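Local coordinates for protein dinoflagellate luciferase (Lingulodinium polyedrum, PDB 1VPR) that catalyses, as the third of three homologous luciferase domains, the oxidation of dinoflagellate luciferin by molecular oxygen, giving the blue light of the cell's night-phase flashes, at residues Y25-F29 and Y60-C64; M92-L96 and V282-F287; K137-L143 and Y322-R328. All blocks are in the same frame, centred on the assembly; numbering follows the deposited sequence.

Contact 1 (Y25-F29 and Y60-C64)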
ATOM      1  N   TYR A  25      20.001  -8.896  -5.915  1.00 38.41           N
ATOM      2  CA  TYR A  25      19.640  -9.202  -4.532  1.00 37.44           C
ATOM      3  C   TYR A  25      19.431 -10.684  -4.236  1.00 38.67           C
ATOM      4  O   TYR A  25      18.486 -11.067  -3.528  1.00 38.06           O
ATOM      5  CB  TYR A  25      18.385  -8.410  -4.141  1.00 36.59           C
ATOM      6  CG  TYR A  25      18.541  -6.910  -4.312  1.00 34.46           C
ATOM      7  CD1 TYR A  25      17.755  -6.205  -5.226  1.00 34.18           C
ATOM      8  CD2 TYR A  25      19.485  -6.200  -3.572  1.00 34.80           C
ATOM      9  CE1 TYR A  25      17.905  -4.824  -5.396  1.00 33.28           C
ATOM     10  CE2 TYR A  25      19.645  -4.822  -3.736  1.00 34.71           C
ATOM     11  CZ  TYR A  25      18.852  -4.137  -4.646  1.00 33.65           C
ATOM     12  OH  TYR A  25      19.009  -2.765  -4.792  1.00 33.85           O
ATOM     13  N   GLY A  26      20.324 -11.513  -4.766  1.00 39.07           N
ATOM     14  CA  GLY A  26      20.221 -12.943  -4.539  1.00 39.30           C
ATOM     15  C   GLY A  26      18.794 -13.443  -4.667  1.00 39.25           C
ATOM     16  O   GLY A  26      18.085 -13.072  -5.599  1.00 40.86           O
ATOM     17  N   ASP A  27      18.357 -14.259  -3.711  1.00 38.59           N
ATOM     18  CA  ASP A  27      17.015 -14.818  -3.759  1.00 39.03           C
ATOM     19  C   ASP A  27      15.937 -14.010  -3.022  1.00 37.25           C
ATOM     20  O   ASP A  27      14.849 -14.521  -2.760  1.00 36.87           O
ATOM     21  CB  ASP A  27      17.042 -16.253  -3.220  1.00 42.70           C
ATOM     22  CG  ASP A  27      15.903 -17.102  -3.762  1.00 45.83           C
ATOM     23  OD1 ASP A  27      15.915 -17.419  -4.978  1.00 48.08           O
ATOM     24  OD2 ASP A  27      14.991 -17.443  -2.974  1.00 48.60           O
ATOM     25  N   ASN A  28      16.213 -12.751  -2.702  1.00 34.50           N
ATOM     26  CA  ASN A  28      15.222 -11.948  -1.991  1.00 33.32           C
ATOM     27  C   ASN A  28      13.947 -11.683  -2.793  1.00 32.43           C
ATOM     28  O   ASN A  28      12.871 -11.506  -2.212  1.00 32.46           O
ATOM     29  CB  ASN A  28      15.848 -10.623  -1.530  1.00 31.24           C
ATOM     30  CG  ASN A  28      16.717 -10.795  -0.296  1.00 32.35           C
ATOM     31  OD1 ASN A  28      16.973 -11.924   0.133  1.00 30.83           O
ATOM     32  ND2 ASN A  28      17.170  -9.682   0.284  1.00 31.00           N
ATOM     33  N   PHE A  29      14.068 -11.677  -4.119  1.00 31.63           N
ATOM     34  CA  PHE A  29      12.929 -11.427  -5.016  1.00 32.95           C
ATOM     35  C   PHE A  29      12.595 -12.666  -5.840  1.00 34.08           C
ATOM     36  O   PHE A  29      13.452 -13.180  -6.570  1.00 32.98           O
ATOM     37  CB  PHE A  29      13.254 -10.265  -5.973  1.00 31.50           C
ATOM     38  CG  PHE A  29      13.392  -8.932  -5.291  1.00 31.63           C
ATOM     39  CD1 PHE A  29      12.355  -7.999  -5.337  1.00 31.47           C
ATOM     40  CD2 PHE A  29      14.542  -8.616  -4.573  1.00 29.09           C
ATOM     41  CE1 PHE A  29      12.465  -6.779  -4.678  1.00 29.74           C
ATOM     42  CE2 PHE A  29      14.659  -7.397  -3.910  1.00 30.65           C
ATOM     43  CZ  PHE A  29      13.618  -6.478  -3.963  1.00 30.80           C
ATOM     44  N   TYR A  60      19.159  -1.215   3.651  1.00 23.59           N
ATOM     45  CA  TYR A  60      18.698  -2.081   2.572  1.00 23.45           C
ATOM     46  C   TYR A  60      17.369  -1.513   2.053  1.00 23.60           C
ATOM     47  O   TYR A  60      17.142  -1.411   0.844  1.00 22.78           O
ATOM     48  CB  TYR A  60      18.479  -3.499   3.088  1.00 23.33           C
ATOM     49  CG  TYR A  60      17.856  -4.429   2.067  1.00 24.62           C
ATOM     50  CD1 TYR A  60      18.568  -4.853   0.940  1.00 24.56           C
ATOM     51  CD2 TYR A  60      16.550  -4.908   2.248  1.00 24.22           C
ATOM     52  CE1 TYR A  60      17.990  -5.740   0.020  1.00 23.81           C
ATOM     53  CE2 TYR A  60      15.969  -5.796   1.343  1.00 23.03           C
ATOM     54  CZ  TYR A  60      16.687  -6.205   0.236  1.00 25.36           C
ATOM     55  OH  TYR A  60      16.099  -7.074  -0.656  1.00 25.42           O
ATOM     56  N   LEU A  61      16.490  -1.157   2.981  1.00 24.36           N
ATOM     57  CA  LEU A  61      15.197  -0.591   2.615  1.00 25.05           C
ATOM     58  C   LEU A  61      15.387   0.699   1.809  1.00 24.69           C
ATOM     59  O   LEU A  61      14.672   0.942   0.836  1.00 24.15           O
ATOM     60  CB  LEU A  61      14.362  -0.310   3.872  1.00 24.52           C
ATOM     61  CG  LEU A  61      13.924  -1.524   4.686  1.00 25.97           C
ATOM     62  CD1 LEU A  61      12.972  -1.054   5.777  1.00 27.33           C
ATOM     63  CD2 LEU A  61      13.253  -2.558   3.776  1.00 22.78           C
ATOM     64  N   LEU A  62      16.349   1.528   2.201  1.00 24.10           N
ATOM     65  CA  LEU A  62      16.580   2.761   1.463  1.00 25.13           C
ATOM     66  C   LEU A  62      16.908   2.462   0.022  1.00 26.08           C
ATOM     67  O   LEU A  62      16.405   3.131  -0.884  1.00 26.66           O
ATOM     68  CB  LEU A  62      17.715   3.581   2.070  1.00 27.61           C
ATOM     69  CG  LEU A  62      17.328   4.574   3.158  1.00 31.55           C
ATOM     70  CD1 LEU A  62      18.550   5.428   3.488  1.00 34.44           C
ATOM     71  CD2 LEU A  62      16.186   5.479   2.668  1.00 33.04           C
ATOM     72  N   GLU A  63      17.744   1.457  -0.208  1.00 23.66           N
ATOM     73  CA  GLU A  63      18.084   1.127  -1.572  1.00 24.78           C
ATOM     74  C   GLU A  63      16.882   0.507  -2.288  1.00 23.14           C
ATOM     75  O   GLU A  63      16.696   0.724  -3.479  1.00 22.46           O
ATOM     76  CB  GLU A  63      19.270   0.172  -1.612  1.00 25.11           C
ATOM     77  CG  GLU A  63      19.824  -0.045  -3.002  1.00 29.50           C
ATOM     78  CD  GLU A  63      21.062  -0.921  -2.974  1.00 30.82           C
ATOM     79  OE1 GLU A  63      20.963  -2.126  -3.300  1.00 32.34           O
ATOM     80  OE2 GLU A  63      22.130  -0.397  -2.603  1.00 34.83           O
ATOM     81  N   CYS A  64      16.053  -0.244  -1.573  1.00 21.98           N
ATOM     82  CA  CYS A  64      14.895  -0.845  -2.225  1.00 21.72           C
ATOM     83  C   CYS A  64      13.873   0.199  -2.618  1.00 21.52           C
ATOM     84  O   CYS A  64      13.043  -0.044  -3.500  1.00 21.71           O
ATOM     85  CB  CYS A  64      14.234  -1.894  -1.330  1.00 24.61           C
ATOM     86  SG  CYS A  64      15.167  -3.439  -1.195  1.00 27.55           S
TER
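Tyr-25 and Tyr-60 form the dense half of this contact, in an offset edge-to-face pair: the CE1 edge of Tyr-60 is turned toward the face of Tyr-25, with the planes at 90° and the centroids 5.8 Å apart. A chi1 of 174° swings the Tyr-60 ring away from its own amide nitrogen and across to the loop. The ring brings its hydroxyl to Phe-29, whose CE2 is 3.6 Å from Tyr-60 OH. Cys-64 SG adds a more distant sulfur-aromatic contact above the Tyr-25 face. Here the loop leading into strand 29-30 packs on helix 57-65, within the helical bundle domain of this luciferase, and His-34, on strand 33-34 paired with strand 29-30, hydrogen-bonds to Tyr-60 OH. That oxygen also receives the amide of Asn-28: ND2 reaches Tyr-60 OH at 3.0 Å, nearly straight (N-H...O 167°), in the amide plane, which stands almost perpendicular to the tyrosine ring. Toward the looser rim, where Glu-63 is partly exposed, one short hydrogen bond does the work. Glu-63, extended from the helix, accepts the Tyr-25 hydroxyl, OH to OE1 2.5 Å, on the anti side of its carboxylate; the same OE1 lies at the edge of the phenol, in its plane.

Contact 2 (M92-L96 and V282-F287)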
HETATM    1  N   MSE A  92       3.723  23.987  -3.679  1.00 20.53           N
HETATM    2  CA  MSE A  92       2.314  23.632  -3.760  1.00 21.51           C
HETATM    3  C   MSE A  92       2.056  22.561  -2.712  1.00 21.17           C
HETATM    4  O   MSE A  92       1.019  22.561  -2.057  1.00 18.53           O
HETATM    5  CB  MSE A  92       1.973  23.085  -5.145  1.00 22.87           C
HETATM    6  CG  MSE A  92       2.179  24.078  -6.258  1.00 27.11           C
HETATM    7 SE   MSE A  92       2.076  23.245  -8.012  1.00 31.93          SE
HETATM    8  CE  MSE A  92       0.432  24.005  -8.609  1.00 31.08           C
ATOM      9  N   THR A  93       3.007  21.640  -2.551  1.00 21.33           N
ATOM     10  CA  THR A  93       2.847  20.548  -1.588  1.00 20.87           C
ATOM     11  C   THR A  93       2.781  21.046  -0.140  1.00 22.91           C
ATOM     12  O   THR A  93       1.951  20.584   0.659  1.00 22.06           O
ATOM     13  CB  THR A  93       3.974  19.515  -1.774  1.00 20.58           C
ATOM     14  OG1 THR A  93       3.917  18.998  -3.118  1.00 18.54           O
ATOM     15  CG2 THR A  93       3.816  18.351  -0.806  1.00 20.23           C
ATOM     16  N   GLU A  94       3.639  22.003   0.199  1.00 23.88           N
ATOM     17  CA  GLU A  94       3.634  22.567   1.546  1.00 23.51           C
ATOM     18  C   GLU A  94       2.257  23.185   1.836  1.00 24.81           C
ATOM     19  O   GLU A  94       1.696  22.992   2.913  1.00 24.64           O
ATOM     20  CB  GLU A  94       4.728  23.620   1.668  1.00 26.16           C
ATOM     21  N   LYS A  95       1.697  23.906   0.871  1.00 23.73           N
ATOM     22  CA  LYS A  95       0.390  24.527   1.070  1.00 25.00           C
ATOM     23  C   LYS A  95      -0.700  23.464   1.236  1.00 24.90           C
ATOM     24  O   LYS A  95      -1.576  23.593   2.102  1.00 23.62           O
ATOM     25  CB  LYS A  95       0.081  25.472  -0.099  1.00 28.51           C
ATOM     26  CG  LYS A  95      -1.283  26.170  -0.026  1.00 32.99           C
ATOM     27  CD  LYS A  95      -1.362  27.313  -1.052  1.00 34.63           C
ATOM     28  CE  LYS A  95      -2.799  27.796  -1.232  1.00 37.42           C
ATOM     29  NZ  LYS A  95      -3.468  27.979   0.097  1.00 40.60           N
ATOM     30  N   LEU A  96      -0.647  22.404   0.423  1.00 23.13           N
ATOM     31  CA  LEU A  96      -1.635  21.327   0.534  1.00 21.29           C
ATOM     32  C   LEU A  96      -1.542  20.635   1.905  1.00 23.30           C
ATOM     33  O   LEU A  96      -2.557  20.247   2.495  1.00 21.66           O
ATOM     34  CB  LEU A  96      -1.409  20.280  -0.560  1.00 20.25           C
ATOM     35  CG  LEU A  96      -1.700  20.666  -2.010  1.00 19.71           C
ATOM     36  CD1 LEU A  96      -1.286  19.521  -2.943  1.00 20.30           C
ATOM     37  CD2 LEU A  96      -3.192  20.966  -2.167  1.00 23.36           C
ATOM     38  N   VAL A 282      -4.107  21.170  -9.050  1.00 17.73           N
ATOM     39  CA  VAL A 282      -3.479  22.305  -8.368  1.00 19.93           C
ATOM     40  C   VAL A 282      -2.608  22.926  -9.464  1.00 18.98           C
ATOM     41  O   VAL A 282      -1.709  22.275 -10.010  1.00 17.96           O
ATOM     42  CB  VAL A 282      -2.564  21.900  -7.195  1.00 21.45           C
ATOM     43  CG1 VAL A 282      -2.062  23.169  -6.494  1.00 23.70           C
ATOM     44  CG2 VAL A 282      -3.316  20.994  -6.212  1.00 23.17           C
ATOM     45  N   GLY A 283      -2.876  24.179  -9.805  1.00 20.11           N
ATOM     46  CA  GLY A 283      -2.095  24.785 -10.867  1.00 18.86           C
ATOM     47  C   GLY A 283      -2.241  23.946 -12.123  1.00 18.50           C
ATOM     48  O   GLY A 283      -3.346  23.483 -12.432  1.00 17.15           O
ATOM     49  N   PRO A 284      -1.147  23.690 -12.854  1.00 18.05           N
ATOM     50  CA  PRO A 284      -1.173  22.904 -14.093  1.00 16.93           C
ATOM     51  C   PRO A 284      -1.039  21.404 -13.872  1.00 17.52           C
ATOM     52  O   PRO A 284      -0.939  20.649 -14.848  1.00 14.92           O
ATOM     53  CB  PRO A 284       0.041  23.439 -14.831  1.00 21.11           C
ATOM     54  CG  PRO A 284       1.046  23.464 -13.674  1.00 20.00           C
ATOM     55  CD  PRO A 284       0.228  24.136 -12.558  1.00 20.48           C
ATOM     56  N   TYR A 285      -1.037  20.984 -12.608  1.00 16.45           N
ATOM     57  CA  TYR A 285      -0.852  19.563 -12.236  1.00 17.11           C
ATOM     58  C   TYR A 285      -2.023  18.870 -11.596  1.00 16.79           C
ATOM     59  O   TYR A 285      -3.006  19.500 -11.208  1.00 16.67           O
ATOM     60  CB  TYR A 285       0.294  19.424 -11.228  1.00 15.27           C
ATOM     61  CG  TYR A 285       1.591  19.997 -11.706  1.00 17.50           C
ATOM     62  CD1 TYR A 285       2.177  19.538 -12.886  1.00 16.76           C
ATOM     63  CD2 TYR A 285       2.248  21.001 -10.978  1.00 17.23           C
ATOM     64  CE1 TYR A 285       3.393  20.064 -13.336  1.00 17.54           C
ATOM     65  CE2 TYR A 285       3.483  21.536 -11.433  1.00 19.13           C
ATOM     66  CZ  TYR A 285       4.032  21.055 -12.612  1.00 17.85           C
ATOM     67  OH  TYR A 285       5.210  21.584 -13.102  1.00 17.26           O
ATOM     68  N   THR A 286      -1.891  17.546 -11.471  1.00 15.87           N
ATOM     69  CA  THR A 286      -2.893  16.751 -10.788  1.00 15.74           C
ATOM     70  C   THR A 286      -2.171  16.117  -9.599  1.00 16.21           C
ATOM     71  O   THR A 286      -1.099  15.543  -9.751  1.00 14.81           O
ATOM     72  CB  THR A 286      -3.477  15.631 -11.690  1.00 15.64           C
ATOM     73  OG1 THR A 286      -4.174  16.224 -12.797  1.00 15.76           O
ATOM     74  CG2 THR A 286      -4.472  14.759 -10.885  1.00 17.05           C
ATOM     75  N   PHE A 287      -2.746  16.243  -8.410  1.00 16.00           N
ATOM     76  CA  PHE A 287      -2.149  15.665  -7.230  1.00 15.41           C
ATOM     77  C   PHE A 287      -3.057  14.592  -6.648  1.00 15.21           C
ATOM     78  O   PHE A 287      -4.248  14.533  -6.946  1.00 15.98           O
ATOM     79  CB  PHE A 287      -1.921  16.727  -6.134  1.00 14.38           C
ATOM     80  CG  PHE A 287      -0.705  17.589  -6.350  1.00 15.13           C
ATOM     81  CD1 PHE A 287      -0.699  18.587  -7.327  1.00 16.38           C
ATOM     82  CD2 PHE A 287       0.427  17.413  -5.565  1.00 14.33           C
ATOM     83  CE1 PHE A 287       0.416  19.387  -7.509  1.00 16.32           C
ATOM     84  CE2 PHE A 287       1.547  18.211  -5.747  1.00 16.04           C
ATOM     85  CZ  PHE A 287       1.542  19.197  -6.716  1.00 14.14           C
TER
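Met-92, present as selenomethionine, reaches from helix 87-100 to the hairpin joining strands 271-282 and 285-294 of the calycin-type barrel. The hairpin closes through a type II' turn from Val-282 to Tyr-285, with Gly-283 supplying the positive phi that such a turn needs at its second position. The Met-92 chain leaves the helix extended and then bends at chi3 (110°), which lays its methyl group against the side of the turn. There Met-92 CE lies 3.4 Å from Val-282 CG1 and 4.0 Å from Pro-284 CD, and it also approaches the Val-282 carbonyl. The selenium meets Tyr-285 in the ring plane, 3.7 Å from CD2, a Met-aromatic contact made at the edge; a second, oblique one is directed to Phe-287. Pro-284, for its part, covers one face of the tyrosine ring.

One residue on, Thr-93 sets OG1 against Phe-287 CE2 while that oxygen is hydrogen-bonded to Val-89 O in its own helix. The next helical turn brings Leu-96 into line, where its two methyls divide the work between two partners. CD2 meets Val-282 CG2 tip to tip at 4.0 Å; Leu-96 also touches Phe-280 and Phe-302 of the barrel strands. Leu-96 CD1 instead sits over one face of Phe-287, 4.1 Å from the centroid and displaced toward the rim, nearest Phe-287 CD2, in a CH-pi contact.

Contact 3 (K137-L143 and Y322-R328)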
ATOM      1  N   LYS A 137     -10.798 -20.110   6.153  1.00 19.82           N
ATOM      2  CA  LYS A 137     -11.543 -19.002   6.716  1.00 19.83           C
ATOM      3  C   LYS A 137     -10.612 -18.381   7.755  1.00 21.19           C
ATOM      4  O   LYS A 137      -9.835 -19.100   8.401  1.00 20.25           O
ATOM      5  CB  LYS A 137     -12.791 -19.509   7.420  1.00 22.52           C
ATOM      6  CG  LYS A 137     -13.767 -20.219   6.528  1.00 24.56           C
ATOM      7  CD  LYS A 137     -14.974 -20.611   7.331  1.00 28.08           C
ATOM      8  CE  LYS A 137     -15.977 -21.354   6.472  1.00 30.79           C
ATOM      9  NZ  LYS A 137     -17.076 -21.897   7.333  1.00 31.02           N
ATOM     10  N   LEU A 138     -10.679 -17.063   7.926  1.00 19.30           N
ATOM     11  CA  LEU A 138      -9.831 -16.405   8.908  1.00 19.60           C
ATOM     12  C   LEU A 138     -10.257 -17.001  10.249  1.00 20.95           C
ATOM     13  O   LEU A 138     -11.455 -17.139  10.531  1.00 21.66           O
ATOM     14  CB  LEU A 138     -10.058 -14.890   8.871  1.00 19.68           C
ATOM     15  CG  LEU A 138      -9.015 -14.006   9.553  1.00 18.98           C
ATOM     16  CD1 LEU A 138      -7.654 -14.166   8.878  1.00 20.24           C
ATOM     17  CD2 LEU A 138      -9.470 -12.550   9.474  1.00 17.52           C
ATOM     18  N   PRO A 139      -9.288 -17.368  11.092  1.00 22.09           N
ATOM     19  CA  PRO A 139      -9.597 -17.965  12.398  1.00 23.21           C
ATOM     20  C   PRO A 139     -10.506 -17.170  13.332  1.00 25.23           C
ATOM     21  O   PRO A 139     -11.258 -17.757  14.101  1.00 27.05           O
ATOM     22  CB  PRO A 139      -8.218 -18.189  13.005  1.00 21.29           C
ATOM     23  CG  PRO A 139      -7.371 -18.469  11.792  1.00 23.66           C
ATOM     24  CD  PRO A 139      -7.834 -17.358  10.857  1.00 21.12           C
ATOM     25  N   CYS A 140     -10.455 -15.842  13.275  1.00 25.80           N
ATOM     26  CA  CYS A 140     -11.275 -15.054  14.188  1.00 25.24           C
ATOM     27  C   CYS A 140     -12.678 -14.775  13.681  1.00 25.84           C
ATOM     28  O   CYS A 140     -13.404 -13.969  14.267  1.00 28.46           O
ATOM     29  CB  CYS A 140     -10.565 -13.743  14.543  1.00 25.44           C
ATOM     30  SG  CYS A 140     -10.069 -12.707  13.154  1.00 27.46           S
ATOM     31  N   GLY A 141     -13.079 -15.461  12.614  1.00 24.93           N
ATOM     32  CA  GLY A 141     -14.409 -15.236  12.064  1.00 23.45           C
ATOM     33  C   GLY A 141     -14.366 -14.050  11.121  1.00 23.68           C
ATOM     34  O   GLY A 141     -13.292 -13.476  10.924  1.00 23.19           O
ATOM     35  N   PRO A 142     -15.515 -13.625  10.562  1.00 22.92           N
ATOM     36  CA  PRO A 142     -15.623 -12.500   9.626  1.00 21.63           C
ATOM     37  C   PRO A 142     -15.026 -11.226  10.171  1.00 20.96           C
ATOM     38  O   PRO A 142     -15.325 -10.838  11.303  1.00 21.03           O
ATOM     39  CB  PRO A 142     -17.128 -12.339   9.439  1.00 22.66           C
ATOM     40  CG  PRO A 142     -17.700 -13.691   9.883  1.00 23.74           C
ATOM     41  CD  PRO A 142     -16.847 -14.009  11.053  1.00 24.09           C
ATOM     42  N   LEU A 143     -14.186 -10.556   9.389  1.00 19.13           N
ATOM     43  CA  LEU A 143     -13.639  -9.301   9.875  1.00 18.72           C
ATOM     44  C   LEU A 143     -14.792  -8.302   9.862  1.00 18.32           C
ATOM     45  O   LEU A 143     -15.687  -8.383   9.016  1.00 18.52           O
ATOM     46  CB  LEU A 143     -12.488  -8.813   8.969  1.00 20.04           C
ATOM     47  CG  LEU A 143     -11.140  -9.569   9.039  1.00 20.25           C
ATOM     48  CD1 LEU A 143     -10.208  -9.117   7.906  1.00 16.64           C
ATOM     49  CD2 LEU A 143     -10.470  -9.326  10.403  1.00 20.70           C
ATOM     50  N   TYR A 322     -13.491 -14.665   0.702  1.00 14.17           N
ATOM     51  CA  TYR A 322     -13.816 -15.902   1.417  1.00 16.18           C
ATOM     52  C   TYR A 322     -13.065 -15.962   2.757  1.00 17.81           C
ATOM     53  O   TYR A 322     -13.668 -16.156   3.824  1.00 19.11           O
ATOM     54  CB  TYR A 322     -13.440 -17.128   0.583  1.00 16.48           C
ATOM     55  CG  TYR A 322     -13.754 -18.422   1.298  1.00 15.91           C
ATOM     56  CD1 TYR A 322     -15.069 -18.846   1.457  1.00 16.20           C
ATOM     57  CD2 TYR A 322     -12.742 -19.163   1.909  1.00 17.45           C
ATOM     58  CE1 TYR A 322     -15.383 -19.980   2.220  1.00 18.99           C
ATOM     59  CE2 TYR A 322     -13.034 -20.292   2.674  1.00 21.05           C
ATOM     60  CZ  TYR A 322     -14.355 -20.697   2.827  1.00 22.03           C
ATOM     61  OH  TYR A 322     -14.634 -21.817   3.581  1.00 22.88           O
ATOM     62  N   THR A 323     -11.747 -15.813   2.697  1.00 17.01           N
ATOM     63  CA  THR A 323     -10.914 -15.839   3.898  1.00 15.40           C
ATOM     64  C   THR A 323     -11.275 -14.706   4.855  1.00 16.75           C
ATOM     65  O   THR A 323     -11.615 -14.936   6.021  1.00 14.76           O
ATOM     66  CB  THR A 323      -9.415 -15.722   3.539  1.00 15.65           C
ATOM     67  OG1 THR A 323      -9.014 -16.866   2.773  1.00 16.10           O
ATOM     68  CG2 THR A 323      -8.549 -15.638   4.816  1.00 15.34           C
ATOM     69  N   ALA A 324     -11.240 -13.474   4.351  1.00 15.97           N
ATOM     70  CA  ALA A 324     -11.524 -12.313   5.175  1.00 15.80           C
ATOM     71  C   ALA A 324     -12.896 -12.300   5.847  1.00 17.78           C
ATOM     72  O   ALA A 324     -13.006 -11.843   6.990  1.00 15.40           O
ATOM     73  CB  ALA A 324     -11.329 -11.038   4.359  1.00 17.30           C
ATOM     74  N   LEU A 325     -13.939 -12.757   5.149  1.00 15.47           N
ATOM     75  CA  LEU A 325     -15.277 -12.788   5.731  1.00 17.48           C
ATOM     76  C   LEU A 325     -15.595 -14.188   6.295  1.00 19.02           C
ATOM     77  O   LEU A 325     -16.729 -14.468   6.698  1.00 17.62           O
ATOM     78  CB  LEU A 325     -16.325 -12.383   4.676  1.00 18.32           C
ATOM     79  CG  LEU A 325     -16.100 -11.020   3.987  1.00 16.61           C
ATOM     80  CD1 LEU A 325     -17.236 -10.768   2.975  1.00 17.04           C
ATOM     81  CD2 LEU A 325     -16.073  -9.891   5.057  1.00 16.45           C
ATOM     82  N   ALA A 326     -14.588 -15.059   6.341  1.00 18.01           N
ATOM     83  CA  ALA A 326     -14.781 -16.418   6.852  1.00 20.84           C
ATOM     84  C   ALA A 326     -16.010 -17.072   6.243  1.00 20.16           C
ATOM     85  O   ALA A 326     -16.805 -17.697   6.954  1.00 19.84           O
ATOM     86  CB  ALA A 326     -14.923 -16.408   8.387  1.00 20.71           C
ATOM     87  N   GLY A 327     -16.181 -16.906   4.938  1.00 20.94           N
ATOM     88  CA  GLY A 327     -17.308 -17.518   4.258  1.00 20.75           C
ATOM     89  C   GLY A 327     -18.679 -16.931   4.532  1.00 22.85           C
ATOM     90  O   GLY A 327     -19.678 -17.492   4.089  1.00 23.27           O
ATOM     91  N   ARG A 328     -18.755 -15.804   5.229  1.00 22.18           N
ATOM     92  CA  ARG A 328     -20.062 -15.217   5.528  1.00 23.63           C
ATOM     93  C   ARG A 328     -20.490 -14.100   4.594  1.00 23.45           C
ATOM     94  O   ARG A 328     -19.968 -12.984   4.659  1.00 22.17           O
ATOM     95  CB  ARG A 328     -20.101 -14.700   6.979  1.00 27.22           C
ATOM     96  CG  ARG A 328     -21.484 -14.164   7.374  1.00 31.60           C
ATOM     97  CD  ARG A 328     -21.563 -13.572   8.783  1.00 33.66           C
ATOM     98  NE  ARG A 328     -22.847 -12.897   8.989  1.00 36.76           N
ATOM     99  CZ  ARG A 328     -23.181 -12.206  10.084  1.00 36.97           C
ATOM    100  NH1 ARG A 328     -24.374 -11.627  10.166  1.00 33.99           N
ATOM    101  NH2 ARG A 328     -22.326 -12.099  11.096  1.00 37.68           N
TER
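A Schellman motif closes helix 321-324, and the loop that holds Leu-138 and Leu-143 docks on the carbonyl groups of Thr-323 and Ala-324 at that helix end. Ala-326, the C-prime residue with positive phi, lets Gly-327 N return to Tyr-322 O and its own N to Thr-323 O. Leu-138 N grips the same Thr-323 O at 3.0 Å from the other face of the carbonyl plane. Five residues along, Leu-143 N reaches Ala-324 O, also at 3.0 Å and straighter (N-H...O 163° against 148°). Between these bonds the Ala-326 methyl fits against the Gly-141 to Pro-142 peptide, 3.6 Å from Pro-142 N, and Pro-142 CG rests on Arg-328 CB at 3.9 Å. On the exposed flank the stretched Lys-137 chain crosses Tyr-322 obliquely, Lys-137 CG 3.8 Å from Tyr-322 CZ and Lys-137 CE 3.2 Å from Tyr-322 OH. With an alanine in place of Tyr-322, the aliphatic part of Lys-137 would probably lose the ring and hydroxyl it packs against and be freer to turn. Both crossing hydrogen bonds are made by backbone atoms, so the polar part of the docking does not depend directly on side-chain identity: Ala-324 O gains a donor from the loop, and Thr-323 O a second one.

In the fold
The three contacts illustrate how one chain holds separate parts of its fold together at distant points. Contact 1 is completed within the helical bundle domain before contact 2 opens, and its centre lies about 33 Å from the centres of both other contacts. Contacts 2 and 3 belong to the catalytic domain and interleave along the sequence, yet sit on opposite sides of the chain's centre, about 41 Å between their centres and about 29 Å at their nearest atoms. The barrel links them: contact 2 sets a helix on a hairpin of its long strands, while Leu-143 and Ala-324 of contact 3 touch Tyr-237 on strand 237-241. As in other calycins, the luciferin probably binds inside that barrel.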